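Local coordinates for protein ML032222a iGluR (Mnemiopsis leidyi, PDB 4YKI) that binds glycine in the two-lobed ligand-binding domain of an ionotropic glutamate receptor subunit, probably to gate its ion channel, at residues H145-L150 with F209-E213; K135-I141 with L182-D187; E17-M21 with I88-L92; K99-Y104 with A215-K220. All blocks are in the same frame, centred on the assembly; numbering follows the deposited sequence.

Contact 1 (H145-L150 with F209-E213); sequences HPETLL and FQSFE. With MG (magnesium ion), chain D; GLY (glycine), chain E.
Segment 145-150 is the first turn and a half of an alpha helix, with L149 N bonded to H145 O and L150 N to P146 O (both 2.9 Å); 209-213 is an extended strand in which Q210 alone has a positive phi (72°). The axes approach to 11.0 Å with directions 117° apart, so side chains must bridge the gap; the closest CA pair is L149 with Q210 (8.4 Å). H145 (chi1 t) and F212 (chi1 p) form an edge-to-face aromatic pair, centroids 4.1 Å apart and planes at 58°, with H145 NE2 3.4 Å from F212 CD1 over the phenyl face. One turn on, L149 (m, t) puts CD1 4.1 Å from F212 CD1 and 3.8 Å from Q210 CG, a methyl of the branched leucine packing against the ring. L150 CD1 reaches F209 CE2 at 4.5 Å. P146 suits the first turn, where a missing amide hydrogen costs nothing. The N-terminal end of the helix serves the ligand: H145 N donates to O of the bound glycine at 2.9 Å, a familiar way for lobes of this receptor family to hold the ligand carboxylate; H145 ND1 is bonded to N95. E213 points away, its OE2 binding the intersubunit magnesium at 2.1 Å. F212 also packs on A111 and I113 of strand 109-118 and E188 of strand 183-188, while L150 leans on helix 157-164.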
loop_
_atom_site.group_PDB
_atom_site.type_symbol
_atom_site.label_atom_id
_atom_site.label_comp_id
_atom_site.label_asym_id
_atom_site.label_seq_id
_atom_site.Cartn_x
_atom_site.Cartn_y
_atom_site.Cartn_z
ATOM N N HIS B 145 0.815 -7.129 15.950
ATOM C CA HIS B 145 1.334 -7.561 14.653
ATOM C C HIS B 145 2.812 -7.972 14.629
ATOM O O HIS B 145 3.117 -8.994 14.052
ATOM C CB HIS B 145 0.996 -6.474 13.645
ATOM C CG HIS B 145 1.695 -6.587 12.345
ATOM N ND1 HIS B 145 1.287 -7.448 11.351
ATOM C CD2 HIS B 145 2.757 -5.900 11.866
ATOM C CE1 HIS B 145 2.073 -7.270 10.304
ATOM N NE2 HIS B 145 2.971 -6.337 10.588
ATOM N N PRO B 146 3.738 -7.188 15.207
ATOM C CA PRO B 146 5.134 -7.630 15.117
ATOM C C PRO B 146 5.345 -9.036 15.689
ATOM O O PRO B 146 6.016 -9.854 15.069
ATOM C CB PRO B 146 5.898 -6.540 15.888
ATOM C CG PRO B 146 5.036 -5.304 15.719
ATOM C CD PRO B 146 3.630 -5.845 15.814
ATOM N N GLU B 147 4.772 -9.323 16.853
ATOM C CA GLU B 147 4.835 -10.663 17.435
ATOM C C GLU B 147 4.333 -11.713 16.441
ATOM O O GLU B 147 4.961 -12.748 16.256
ATOM C CB GLU B 147 4.006 -10.708 18.710
ATOM C CG GLU B 147 4.063 -12.057 19.416
ATOM C CD GLU B 147 3.058 -12.188 20.535
ATOM O OE1 GLU B 147 1.849 -12.051 20.249
ATOM O OE2 GLU B 147 3.472 -12.441 21.687
ATOM N N THR B 148 3.198 -11.442 15.813
ATOM C CA THR B 148 2.643 -12.391 14.856
ATOM C C THR B 148 3.593 -12.624 13.684
ATOM O O THR B 148 3.833 -13.772 13.283
ATOM C CB THR B 148 1.278 -11.904 14.362
ATOM O OG1 THR B 148 0.324 -12.042 15.421
ATOM C CG2 THR B 148 0.795 -12.736 13.196
ATOM N N LEU B 149 4.150 -11.551 13.135
ATOM C CA LEU B 149 5.086 -11.721 12.025
ATOM C C LEU B 149 6.311 -12.501 12.420
ATOM O O LEU B 149 6.772 -13.348 11.659
ATOM C CB LEU B 149 5.510 -10.391 11.421
ATOM C CG LEU B 149 4.485 -9.628 10.596
ATOM C CD1 LEU B 149 5.217 -8.516 9.808
ATOM C CD2 LEU B 149 3.699 -10.557 9.676
ATOM N N LEU B 150 6.876 -12.209 13.579
ATOM C CA LEU B 150 8.067 -12.928 13.995
ATOM C C LEU B 150 7.752 -14.409 14.273
ATOM O O LEU B 150 8.566 -15.275 13.965
ATOM C CB LEU B 150 8.733 -12.258 15.200
ATOM C CG LEU B 150 9.747 -11.160 14.809
ATOM C CD1 LEU B 150 9.135 -9.997 14.058
ATOM C CD2 LEU B 150 10.447 -10.667 16.058
ATOM N N PHE B 209 12.651 -4.235 8.290
ATOM C CA PHE B 209 12.422 -5.479 7.571
ATOM C C PHE B 209 10.947 -5.844 7.613
ATOM O O PHE B 209 10.230 -5.370 8.487
ATOM C CB PHE B 209 13.300 -6.618 8.109
ATOM C CG PHE B 209 13.123 -6.910 9.582
ATOM C CD1 PHE B 209 13.697 -6.096 10.547
ATOM C CD2 PHE B 209 12.428 -8.037 9.991
ATOM C CE1 PHE B 209 13.545 -6.378 11.885
ATOM C CE2 PHE B 209 12.283 -8.319 11.346
ATOM C CZ PHE B 209 12.851 -7.497 12.273
ATOM N N GLN B 210 10.525 -6.678 6.668
ATOM C CA GLN B 210 9.121 -6.997 6.411
ATOM C C GLN B 210 8.416 -5.799 5.767
ATOM O O GLN B 210 8.729 -4.634 6.039
ATOM C CB GLN B 210 8.329 -7.429 7.659
ATOM C CG GLN B 210 8.752 -8.721 8.322
ATOM C CD GLN B 210 8.370 -9.968 7.528
ATOM O OE1 GLN B 210 7.362 -10.017 6.797
ATOM N NE2 GLN B 210 9.194 -10.986 7.657
ATOM N N SER B 211 7.476 -6.109 4.898
ATOM C CA SER B 211 6.680 -5.120 4.207
ATOM C C SER B 211 5.225 -5.386 4.450
ATOM O O SER B 211 4.750 -6.483 4.155
ATOM C CB SER B 211 6.967 -5.252 2.719
ATOM O OG SER B 211 6.112 -4.448 1.947
ATOM N N PHE B 212 4.500 -4.379 4.936
ATOM C CA PHE B 212 3.069 -4.504 5.182
ATOM C C PHE B 212 2.414 -3.119 5.107
ATOM O O PHE B 212 3.073 -2.133 4.795
ATOM C CB PHE B 212 2.799 -5.243 6.509
ATOM C CG PHE B 212 3.370 -4.562 7.717
ATOM C CD1 PHE B 212 4.655 -4.813 8.115
ATOM C CD2 PHE B 212 2.610 -3.666 8.454
ATOM C CE1 PHE B 212 5.193 -4.185 9.209
ATOM C CE2 PHE B 212 3.146 -3.020 9.546
ATOM C CZ PHE B 212 4.448 -3.289 9.922
ATOM N N GLU B 213 1.113 -3.086 5.347
ATOM C CA GLU B 213 0.308 -1.875 5.269
ATOM C C GLU B 213 -0.409 -1.651 6.578
ATOM O O GLU B 213 -0.689 -2.594 7.326
ATOM C CB GLU B 213 -0.805 -2.062 4.246
ATOM C CG GLU B 213 -0.358 -2.187 2.836
ATOM C CD GLU B 213 0.022 -0.865 2.207
ATOM O OE1 GLU B 213 -0.149 0.212 2.838
ATOM O OE2 GLU B 213 0.459 -0.896 1.028
HETATM MG MG MG D . 1.351 0.592 -0.084
HETATM N N GLY E . -0.330 -1.616 14.588
HETATM C CA GLY E . -0.327 -2.774 15.512
HETATM C C GLY E . -1.160 -3.939 15.034
HETATM O O GLY E . -1.122 -4.989 15.711
HETATM O OXT GLY E . -1.865 -3.814 14.011
HETATM O O HOH W 1 0.393 2.063 1.086
HETATM O O HOH W 2 2.099 -0.979 -1.274
#

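Contact 2 (K135-I141 with L182-D187); sequences KYKWGVI and LFVFID
Strands 137-141 and 183-187 run parallel, their axes 4.5 Å apart and 18° from exact alignment. K137 pairs with F183, W138 with V184 and G139 with F185. Four backbone bonds join them: K137 N to L182 O (3.1 Å), V184 N to K137 O (2.9 Å), G139 N to V184 O (3.1 Å) and I186 N to G139 O (3.2 Å). L182 has left-handed angles (48/49) and with F183 forms a G1 beta bulge opposite K118. The main hollow lies at G139: having no side chain, it admits the F183 ring (chi1 t), whose CZ comes 3.4 Å from G139 N; a CB on residue 139 would lie tight against the ring. The same ring receives W138 CA over its face, a CH-pi contact 3.9 Å from the centroid. On the sheet face that carries W138 and V184, their CB atoms meet at 3.9 Å, and W138 (p) carries its indole away to L161. Beta-branched V140 and I186 fit side by side, V140 CG1 to I186 CB 3.9 Å. L182 CD2 touches both K135 CE (3.6 Å) and Y136 CE1 (4.1 Å). A water joins I141 N (3.0 Å), I186 O (2.8 Å) and D187 OD1 (2.7 Å), D187 being salt-bridged to R144. With helix 171-179 covering F183 and F185, this is the parallel part of the alpha/beta core of one lobe of the periplasmic-binding-protein fold.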
loop_
_atom_site.group_PDB
_atom_site.type_symbol
_atom_site.label_atom_id
_atom_site.label_comp_id
_atom_site.label_asym_id
_atom_site.label_seq_id
_atom_site.Cartn_x
_atom_site.Cartn_y
_atom_site.Cartn_z
ATOM N N LYS B 135 23.903 -9.165 27.164
ATOM C CA LYS B 135 23.974 -7.765 27.564
ATOM C C LYS B 135 22.607 -7.092 27.490
ATOM O O LYS B 135 22.186 -6.384 28.420
ATOM C CB LYS B 135 24.942 -6.996 26.669
ATOM C CG LYS B 135 24.976 -5.493 26.971
ATOM C CD LYS B 135 26.001 -4.727 26.135
ATOM C CE LYS B 135 25.888 -3.236 26.370
ATOM N NZ LYS B 135 26.947 -2.523 25.646
ATOM N N TYR B 136 21.914 -7.302 26.372
ATOM C CA TYR B 136 20.628 -6.696 26.116
ATOM C C TYR B 136 19.504 -7.678 26.343
ATOM O O TYR B 136 19.600 -8.832 25.943
ATOM C CB TYR B 136 20.541 -6.221 24.640
ATOM C CG TYR B 136 21.440 -5.052 24.326
ATOM C CD1 TYR B 136 21.026 -3.767 24.580
ATOM C CD2 TYR B 136 22.701 -5.230 23.793
ATOM C CE1 TYR B 136 21.836 -2.693 24.330
ATOM C CE2 TYR B 136 23.515 -4.159 23.531
ATOM C CZ TYR B 136 23.085 -2.889 23.810
ATOM O OH TYR B 136 23.868 -1.776 23.571
ATOM N N LYS B 137 18.437 -7.199 26.975
ATOM C CA LYS B 137 17.132 -7.849 26.943
ATOM C C LYS B 137 16.324 -7.250 25.794
ATOM O O LYS B 137 16.727 -6.243 25.219
ATOM C CB LYS B 137 16.404 -7.678 28.279
ATOM C CG LYS B 137 17.038 -8.492 29.398
ATOM C CD LYS B 137 16.297 -8.358 30.721
ATOM C CE LYS B 137 16.937 -9.203 31.819
ATOM N NZ LYS B 137 17.037 -10.640 31.446
ATOM N N TRP B 138 15.206 -7.875 25.455
ATOM C CA TRP B 138 14.436 -7.448 24.301
ATOM C C TRP B 138 13.009 -7.924 24.431
ATOM O O TRP B 138 12.698 -8.778 25.273
ATOM C CB TRP B 138 15.048 -7.994 23.003
ATOM C CG TRP B 138 14.938 -9.477 22.853
ATOM C CD1 TRP B 138 13.921 -10.164 22.260
ATOM C CD2 TRP B 138 15.866 -10.458 23.327
ATOM N NE1 TRP B 138 14.159 -11.516 22.332
ATOM C CE2 TRP B 138 15.345 -11.718 22.988
ATOM C CE3 TRP B 138 17.081 -10.394 24.003
ATOM C CZ2 TRP B 138 16.020 -12.904 23.283
ATOM C CZ3 TRP B 138 17.734 -11.575 24.313
ATOM C CH2 TRP B 138 17.200 -12.812 23.957
ATOM N N GLY B 139 12.126 -7.376 23.605
ATOM C CA GLY B 139 10.759 -7.845 23.603
ATOM C C GLY B 139 9.919 -7.275 22.493
ATOM O O GLY B 139 10.297 -6.335 21.796
ATOM N N VAL B 140 8.752 -7.887 22.364
ATOM C CA VAL B 140 7.660 -7.417 21.536
ATOM C C VAL B 140 6.393 -7.377 22.381
ATOM O O VAL B 140 6.300 -8.051 23.402
ATOM C CB VAL B 140 7.394 -8.352 20.311
ATOM C CG1 VAL B 140 8.554 -8.335 19.356
ATOM C CG2 VAL B 140 7.061 -9.793 20.767
ATOM N N ILE B 141 5.412 -6.607 21.943
ATOM C CA ILE B 141 4.140 -6.527 22.642
ATOM C C ILE B 141 3.318 -7.761 22.306
ATOM O O ILE B 141 3.191 -8.146 21.131
ATOM C CB ILE B 141 3.400 -5.251 22.252
ATOM C CG1 ILE B 141 4.186 -4.004 22.701
ATOM C CG2 ILE B 141 1.982 -5.253 22.798
ATOM C CD1 ILE B 141 3.763 -2.709 22.013
ATOM N N LEU B 182 19.407 -0.792 28.131
ATOM C CA LEU B 182 19.886 -2.121 27.793
ATOM C C LEU B 182 18.770 -3.032 27.271
ATOM O O LEU B 182 18.618 -4.187 27.683
ATOM C CB LEU B 182 20.642 -2.731 28.988
ATOM C CG LEU B 182 21.940 -1.992 29.348
ATOM C CD1 LEU B 182 22.472 -2.504 30.686
ATOM C CD2 LEU B 182 22.973 -2.148 28.265
ATOM N N PHE B 183 18.025 -2.488 26.320
ATOM C CA PHE B 183 16.817 -3.124 25.847
ATOM C C PHE B 183 16.650 -2.849 24.355
ATOM O O PHE B 183 16.966 -1.725 23.877
ATOM C CB PHE B 183 15.608 -2.612 26.638
ATOM C CG PHE B 183 14.360 -3.446 26.440
ATOM C CD1 PHE B 183 14.225 -4.653 27.092
ATOM C CD2 PHE B 183 13.356 -3.040 25.563
ATOM C CE1 PHE B 183 13.109 -5.436 26.905
ATOM C CE2 PHE B 183 12.222 -3.835 25.371
ATOM C CZ PHE B 183 12.097 -5.011 26.045
ATOM N N VAL B 184 16.199 -3.870 23.624
ATOM C CA VAL B 184 15.801 -3.732 22.233
ATOM C C VAL B 184 14.279 -3.968 22.135
ATOM O O VAL B 184 13.761 -5.032 22.526
ATOM C CB VAL B 184 16.522 -4.746 21.317
ATOM C CG1 VAL B 184 16.015 -4.635 19.873
ATOM C CG2 VAL B 184 18.025 -4.549 21.347
ATOM N N PHE B 185 13.572 -2.986 21.603
ATOM C CA PHE B 185 12.141 -3.079 21.360
ATOM C C PHE B 185 11.939 -3.222 19.862
ATOM O O PHE B 185 12.458 -2.430 19.082
ATOM C CB PHE B 185 11.446 -1.830 21.916
ATOM C CG PHE B 185 9.952 -1.761 21.655
ATOM C CD1 PHE B 185 9.152 -2.891 21.670
ATOM C CD2 PHE B 185 9.357 -0.542 21.412
ATOM C CE1 PHE B 185 7.778 -2.775 21.426
ATOM C CE2 PHE B 185 7.999 -0.447 21.175
ATOM C CZ PHE B 185 7.231 -1.571 21.174
ATOM N N ILE B 186 11.197 -4.255 19.469
ATOM C CA ILE B 186 10.930 -4.550 18.068
ATOM C C ILE B 186 9.461 -4.257 17.807
ATOM O O ILE B 186 8.595 -4.908 18.398
ATOM C CB ILE B 186 11.221 -6.043 17.751
ATOM C CG1 ILE B 186 12.661 -6.416 18.132
ATOM C CG2 ILE B 186 10.945 -6.354 16.268
ATOM C CD1 ILE B 186 12.966 -7.918 18.087
ATOM N N ASP B 187 9.188 -3.288 16.947
ATOM C CA ASP B 187 7.811 -2.869 16.684
ATOM C C ASP B 187 7.692 -2.334 15.252
ATOM O O ASP B 187 8.273 -2.924 14.342
ATOM C CB ASP B 187 7.293 -1.884 17.751
ATOM C CG ASP B 187 5.771 -1.847 17.792
ATOM O OD1 ASP B 187 5.173 -2.810 18.345
ATOM O OD2 ASP B 187 5.187 -0.898 17.228
HETATM O O HOH W 3 6.032 -5.123 19.409
#

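Contact 3 (E17-M21 with I88-L92); sequences EQPFM and IAIDL. With GLY (glycine), chain E.
The loop 17-21 folds back, with E17 N bonded to M21 O (2.9 Å), M21 N to E17 O (3.0 Å) and a cis peptide before P19; F20 and M21 form a classic beta bulge opposite E17. Facing it, A89 of strand 87-89 has its O 4.2 Å from M21 CE. At I90 the chain turns a corner into another sheet. The I90 side chain sends CD1 into the loop, 3.6 Å from M21 CG, 4.1 Å from E17 CB and 4.4 Å from F20 CB, its apolar delta methyl suiting this gap. D91, centre of an inverse gamma turn, marks the ligand-binding edge of this periplasmic-binding-protein-like lobe: glycine N donates to D91 O at 2.9 Å and weakly to D91 OD2 at 3.4 Å. D91 CB sits over the F20 ring, 3.6 Å from its centroid, a CH-pi contact. D91 OD2 is 2.5 Å from E17 OE2, while E17 OE1 forms a salt bridge with R144. L92 CA lies 3.8 Å from glycine OXT.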
loop_
_atom_site.group_PDB
_atom_site.type_symbol
_atom_site.label_atom_id
_atom_site.label_comp_id
_atom_site.label_asym_id
_atom_site.label_seq_id
_atom_site.Cartn_x
_atom_site.Cartn_y
_atom_site.Cartn_z
ATOM N N GLU B 17 -3.205 4.873 20.105
ATOM C CA GLU B 17 -1.919 4.560 19.485
ATOM C C GLU B 17 -1.458 5.830 18.773
ATOM O O GLU B 17 -1.854 6.095 17.636
ATOM C CB GLU B 17 -2.028 3.408 18.485
ATOM C CG GLU B 17 -0.705 3.119 17.773
ATOM C CD GLU B 17 -0.264 1.676 17.825
ATOM O OE1 GLU B 17 -0.244 1.098 18.925
ATOM O OE2 GLU B 17 0.099 1.116 16.761
ATOM N N GLN B 18 -0.659 6.634 19.446
ATOM C CA GLN B 18 -0.310 7.939 18.909
ATOM C C GLN B 18 0.631 7.735 17.722
ATOM O O GLN B 18 1.498 6.873 17.771
ATOM C CB GLN B 18 0.306 8.819 20.004
ATOM C CG GLN B 18 -0.693 9.024 21.141
ATOM C CD GLN B 18 -0.192 9.841 22.301
ATOM O OE1 GLN B 18 0.872 10.447 22.248
ATOM N NE2 GLN B 18 -0.979 9.872 23.374
ATOM N N PRO B 19 0.463 8.519 16.645
ATOM C CA PRO B 19 -0.382 9.699 16.468
ATOM C C PRO B 19 -1.678 9.365 15.712
ATOM O O PRO B 19 -2.379 10.275 15.269
ATOM C CB PRO B 19 0.491 10.594 15.599
ATOM C CG PRO B 19 1.150 9.634 14.685
ATOM C CD PRO B 19 1.422 8.390 15.529
ATOM N N PHE B 20 -1.978 8.084 15.555
ATOM C CA PHE B 20 -3.177 7.629 14.880
ATOM C C PHE B 20 -4.436 7.888 15.707
ATOM O O PHE B 20 -5.428 8.387 15.173
ATOM C CB PHE B 20 -3.012 6.156 14.533
ATOM C CG PHE B 20 -1.857 5.900 13.603
ATOM C CD1 PHE B 20 -1.919 6.297 12.284
ATOM C CD2 PHE B 20 -0.690 5.316 14.061
ATOM C CE1 PHE B 20 -0.850 6.094 11.429
ATOM C CE2 PHE B 20 0.384 5.110 13.210
ATOM C CZ PHE B 20 0.308 5.501 11.897
ATOM N N MET B 21 -4.376 7.582 16.999
ATOM C CA MET B 21 -5.477 7.843 17.935
ATOM C C MET B 21 -4.905 8.255 19.279
ATOM O O MET B 21 -3.938 7.662 19.764
ATOM C CB MET B 21 -6.378 6.631 18.142
ATOM C CG MET B 21 -7.313 6.336 16.990
ATOM S SD MET B 21 -8.453 7.699 16.689
ATOM C CE MET B 21 -9.960 6.785 16.453
ATOM N N ILE B 88 -12.638 -1.900 12.241
ATOM C CA ILE B 88 -11.538 -1.555 13.137
ATOM C C ILE B 88 -10.858 -0.334 12.530
ATOM O O ILE B 88 -10.268 -0.427 11.431
ATOM C CB ILE B 88 -10.565 -2.715 13.317
ATOM C CG1 ILE B 88 -11.283 -3.945 13.913
ATOM C CG2 ILE B 88 -9.401 -2.276 14.198
ATOM C CD1 ILE B 88 -10.423 -5.209 13.915
ATOM N N ALA B 89 -10.990 0.815 13.208
ATOM C CA ALA B 89 -10.460 2.097 12.743
ATOM C C ALA B 89 -9.233 2.466 13.569
ATOM O O ALA B 89 -9.344 3.066 14.648
ATOM C CB ALA B 89 -11.523 3.158 12.824
ATOM N N ILE B 90 -8.053 2.072 13.076
ATOM C CA ILE B 90 -6.783 2.274 13.760
ATOM C C ILE B 90 -5.706 2.025 12.707
ATOM O O ILE B 90 -6.024 1.722 11.550
ATOM C CB ILE B 90 -6.688 1.299 14.982
ATOM C CG1 ILE B 90 -5.615 1.697 16.017
ATOM C CG2 ILE B 90 -6.509 -0.146 14.496
ATOM C CD1 ILE B 90 -5.617 3.160 16.449
ATOM N N ASP B 91 -4.437 2.169 13.080
ATOM C CA ASP B 91 -3.347 1.644 12.255
ATOM C C ASP B 91 -3.308 0.133 12.400
ATOM O O ASP B 91 -2.529 -0.410 13.173
ATOM C CB ASP B 91 -2.020 2.284 12.645
ATOM C CG ASP B 91 -1.640 2.091 14.111
ATOM O OD1 ASP B 91 -2.488 2.314 15.009
ATOM O OD2 ASP B 91 -0.439 1.740 14.351
ATOM N N LEU B 92 -4.157 -0.548 11.637
ATOM C CA LEU B 92 -4.261 -2.004 11.741
ATOM C C LEU B 92 -3.347 -2.634 10.695
ATOM O O LEU B 92 -3.592 -2.535 9.487
ATOM C CB LEU B 92 -5.689 -2.526 11.576
ATOM C CG LEU B 92 -5.883 -3.995 11.960
ATOM C CD1 LEU B 92 -5.689 -4.232 13.459
ATOM C CD2 LEU B 92 -7.240 -4.471 11.518
HETATM N N GLY E . -0.330 -1.616 14.588
HETATM C CA GLY E . -0.327 -2.774 15.512
HETATM C C GLY E . -1.160 -3.939 15.034
HETATM O O GLY E . -1.122 -4.989 15.711
HETATM O OXT GLY E . -1.865 -3.814 14.011
#

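Contact 4 (K99-Y104 with A215-K220); sequences KSAIDY and AFGLPK
D103 and L218 form an antiparallel hydrogen-bonded pair, with D103 N to L218 O at 2.8 Å and L218 N to D103 O at 2.9 Å. K220 NZ adds a bond to S100 O (3.3 Å), its long chain reaching back along residues 99-102. Three waters bridge the segments: one links K99 O (2.8 Å) to K220 NZ (3.1 Å), another A101 O (2.8 Å) to K220 N (2.9 Å), a third D103 OD2 (2.7 Å) to P219 O (2.8 Å). Strand 103-104 borders the long strand 202-218 in the mixed sheet of this bilobed receptor domain. Y104 and G217 follow as a non-hydrogen-bonded pair, and Y104 CA touches F216 O at 3.3 Å. I102 CD1 lies 4.1 Å from G217 CA, where a CB would be tight. Y104 CD1 packs on A215 CB (4.0 Å), the small alanine leaving room for the ring, while Y104 OH bonds to N95. I102, beta-branched and apolar, packs on helix 75-81, and K99 NZ bonds to S230 of the second subunit.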
loop_
_atom_site.group_PDB
_atom_site.type_symbol
_atom_site.label_atom_id
_atom_site.label_comp_id
_atom_site.label_asym_id
_atom_site.label_seq_id
_atom_site.Cartn_x
_atom_site.Cartn_y
_atom_site.Cartn_z
ATOM N N LYS B 99 -5.886 -12.000 7.983
ATOM C CA LYS B 99 -6.574 -12.149 6.706
ATOM C C LYS B 99 -7.340 -13.467 6.627
ATOM O O LYS B 99 -8.306 -13.570 5.885
ATOM C CB LYS B 99 -5.569 -12.025 5.557
ATOM C CG LYS B 99 -6.155 -12.005 4.139
ATOM C CD LYS B 99 -7.073 -10.809 3.893
ATOM C CE LYS B 99 -7.552 -10.725 2.440
ATOM N NZ LYS B 99 -8.501 -11.819 2.083
ATOM N N SER B 100 -6.930 -14.477 7.388
ATOM C CA SER B 100 -7.677 -15.741 7.400
ATOM C C SER B 100 -9.033 -15.623 8.117
ATOM O O SER B 100 -9.898 -16.476 7.925
ATOM C CB SER B 100 -6.832 -16.863 8.020
ATOM O OG SER B 100 -6.808 -16.764 9.429
ATOM N N ALA B 101 -9.212 -14.558 8.905
ATOM C CA ALA B 101 -10.403 -14.351 9.728
ATOM C C ALA B 101 -11.221 -13.132 9.344
ATOM O O ALA B 101 -12.437 -13.155 9.515
ATOM C CB ALA B 101 -10.013 -14.256 11.202
ATOM N N ILE B 102 -10.555 -12.061 8.899
ATOM C CA ILE B 102 -11.218 -10.793 8.570
ATOM C C ILE B 102 -10.712 -10.278 7.228
ATOM O O ILE B 102 -9.753 -10.816 6.674
ATOM C CB ILE B 102 -10.961 -9.701 9.665
ATOM C CG1 ILE B 102 -9.489 -9.265 9.730
ATOM C CG2 ILE B 102 -11.464 -10.191 11.034
ATOM C CD1 ILE B 102 -9.288 -7.873 10.356
ATOM N N ASP B 103 -11.364 -9.241 6.721
ATOM C CA ASP B 103 -10.895 -8.511 5.552
ATOM C C ASP B 103 -10.222 -7.221 5.986
ATOM O O ASP B 103 -10.347 -6.766 7.138
ATOM C CB ASP B 103 -12.056 -8.178 4.616
ATOM C CG ASP B 103 -12.527 -9.375 3.783
ATOM O OD1 ASP B 103 -11.855 -10.426 3.743
ATOM O OD2 ASP B 103 -13.577 -9.218 3.138
ATOM N N TYR B 104 -9.499 -6.633 5.043
ATOM C CA TYR B 104 -8.932 -5.306 5.198
ATOM C C TYR B 104 -9.539 -4.370 4.166
ATOM O O TYR B 104 -9.874 -4.785 3.055
ATOM C CB TYR B 104 -7.429 -5.334 5.006
ATOM C CG TYR B 104 -6.667 -5.987 6.119
ATOM C CD1 TYR B 104 -6.342 -5.273 7.264
ATOM C CD2 TYR B 104 -6.243 -7.311 6.028
ATOM C CE1 TYR B 104 -5.607 -5.849 8.271
ATOM C CE2 TYR B 104 -5.493 -7.899 7.026
ATOM C CZ TYR B 104 -5.201 -7.162 8.156
ATOM O OH TYR B 104 -4.418 -7.739 9.110
ATOM N N ALA B 215 -4.229 -0.489 7.388
ATOM C CA ALA B 215 -5.525 -0.416 6.775
ATOM C C ALA B 215 -6.555 -0.461 7.897
ATOM O O ALA B 215 -6.194 -0.531 9.079
ATOM C CB ALA B 215 -5.715 -1.574 5.808
ATOM N N PHE B 216 -7.833 -0.374 7.547
ATOM C CA PHE B 216 -8.895 -0.631 8.514
ATOM C C PHE B 216 -9.303 -2.111 8.381
ATOM O O PHE B 216 -9.140 -2.740 7.321
ATOM C CB PHE B 216 -10.094 0.300 8.269
ATOM C CG PHE B 216 -9.863 1.761 8.613
ATOM C CD1 PHE B 216 -8.746 2.209 9.286
ATOM C CD2 PHE B 216 -10.824 2.682 8.263
ATOM C CE1 PHE B 216 -8.589 3.559 9.589
ATOM C CE2 PHE B 216 -10.666 4.033 8.571
ATOM C CZ PHE B 216 -9.545 4.441 9.245
ATOM N N GLY B 217 -9.848 -2.665 9.460
ATOM C CA GLY B 217 -10.340 -4.039 9.448
ATOM C C GLY B 217 -11.842 -4.104 9.247
ATOM O O GLY B 217 -12.572 -3.282 9.793
ATOM N N LEU B 218 -12.295 -5.059 8.439
ATOM C CA LEU B 218 -13.699 -5.243 8.122
ATOM C C LEU B 218 -14.068 -6.707 8.261
ATOM O O LEU B 218 -13.275 -7.572 7.922
ATOM C CB LEU B 218 -13.987 -4.805 6.679
ATOM C CG LEU B 218 -13.931 -3.281 6.485
ATOM C CD1 LEU B 218 -13.673 -2.879 5.033
ATOM C CD2 LEU B 218 -15.202 -2.661 7.002
ATOM N N PRO B 219 -15.287 -7.004 8.725
ATOM C CA PRO B 219 -15.663 -8.420 8.775
ATOM C C PRO B 219 -15.880 -8.958 7.372
ATOM O O PRO B 219 -16.265 -8.210 6.482
ATOM C CB PRO B 219 -16.972 -8.409 9.566
ATOM C CG PRO B 219 -17.534 -7.088 9.321
ATOM C CD PRO B 219 -16.411 -6.123 9.072
ATOM N N LYS B 220 -15.642 -10.248 7.171
ATOM C CA LYS B 220 -15.949 -10.880 5.906
ATOM C C LYS B 220 -17.435 -10.676 5.634
ATOM O O LYS B 220 -18.274 -10.681 6.551
ATOM C CB LYS B 220 -15.571 -12.362 5.932
ATOM C CG LYS B 220 -14.062 -12.572 5.958
ATOM C CD LYS B 220 -13.709 -14.046 5.962
ATOM C CE LYS B 220 -12.217 -14.262 5.817
ATOM N NZ LYS B 220 -11.864 -15.658 5.465
HETATM O O HOH W 4 -9.356 -15.096 3.734
HETATM O O HOH W 5 -14.747 -11.589 9.523
HETATM O O HOH W 6 -15.445 -7.390 3.966
#

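Contacts 1 and 3 meet the same glycine, contact 1 at its carboxylate through a helix N-terminus and contact 3 at its amino group, the nearest atoms of the two contacts being about 4 Å apart. R144, just ahead of contact 1, holds both E17 of contact 3 and D187 of contact 2. Strand 137-141 of contact 2 leads into the helix of contact 1, and P146 CG packs 3.6 Å from D187 OD1. Contact 4 continues the strand of contact 1 into the other lobe, where A215 N lies 3.0 Å from L92 O and G217 O 2.8 Å from I88 N of contact 3. Contacts 2 and 4, with centres 29 Å apart, lie on opposite sides of the chain's centre.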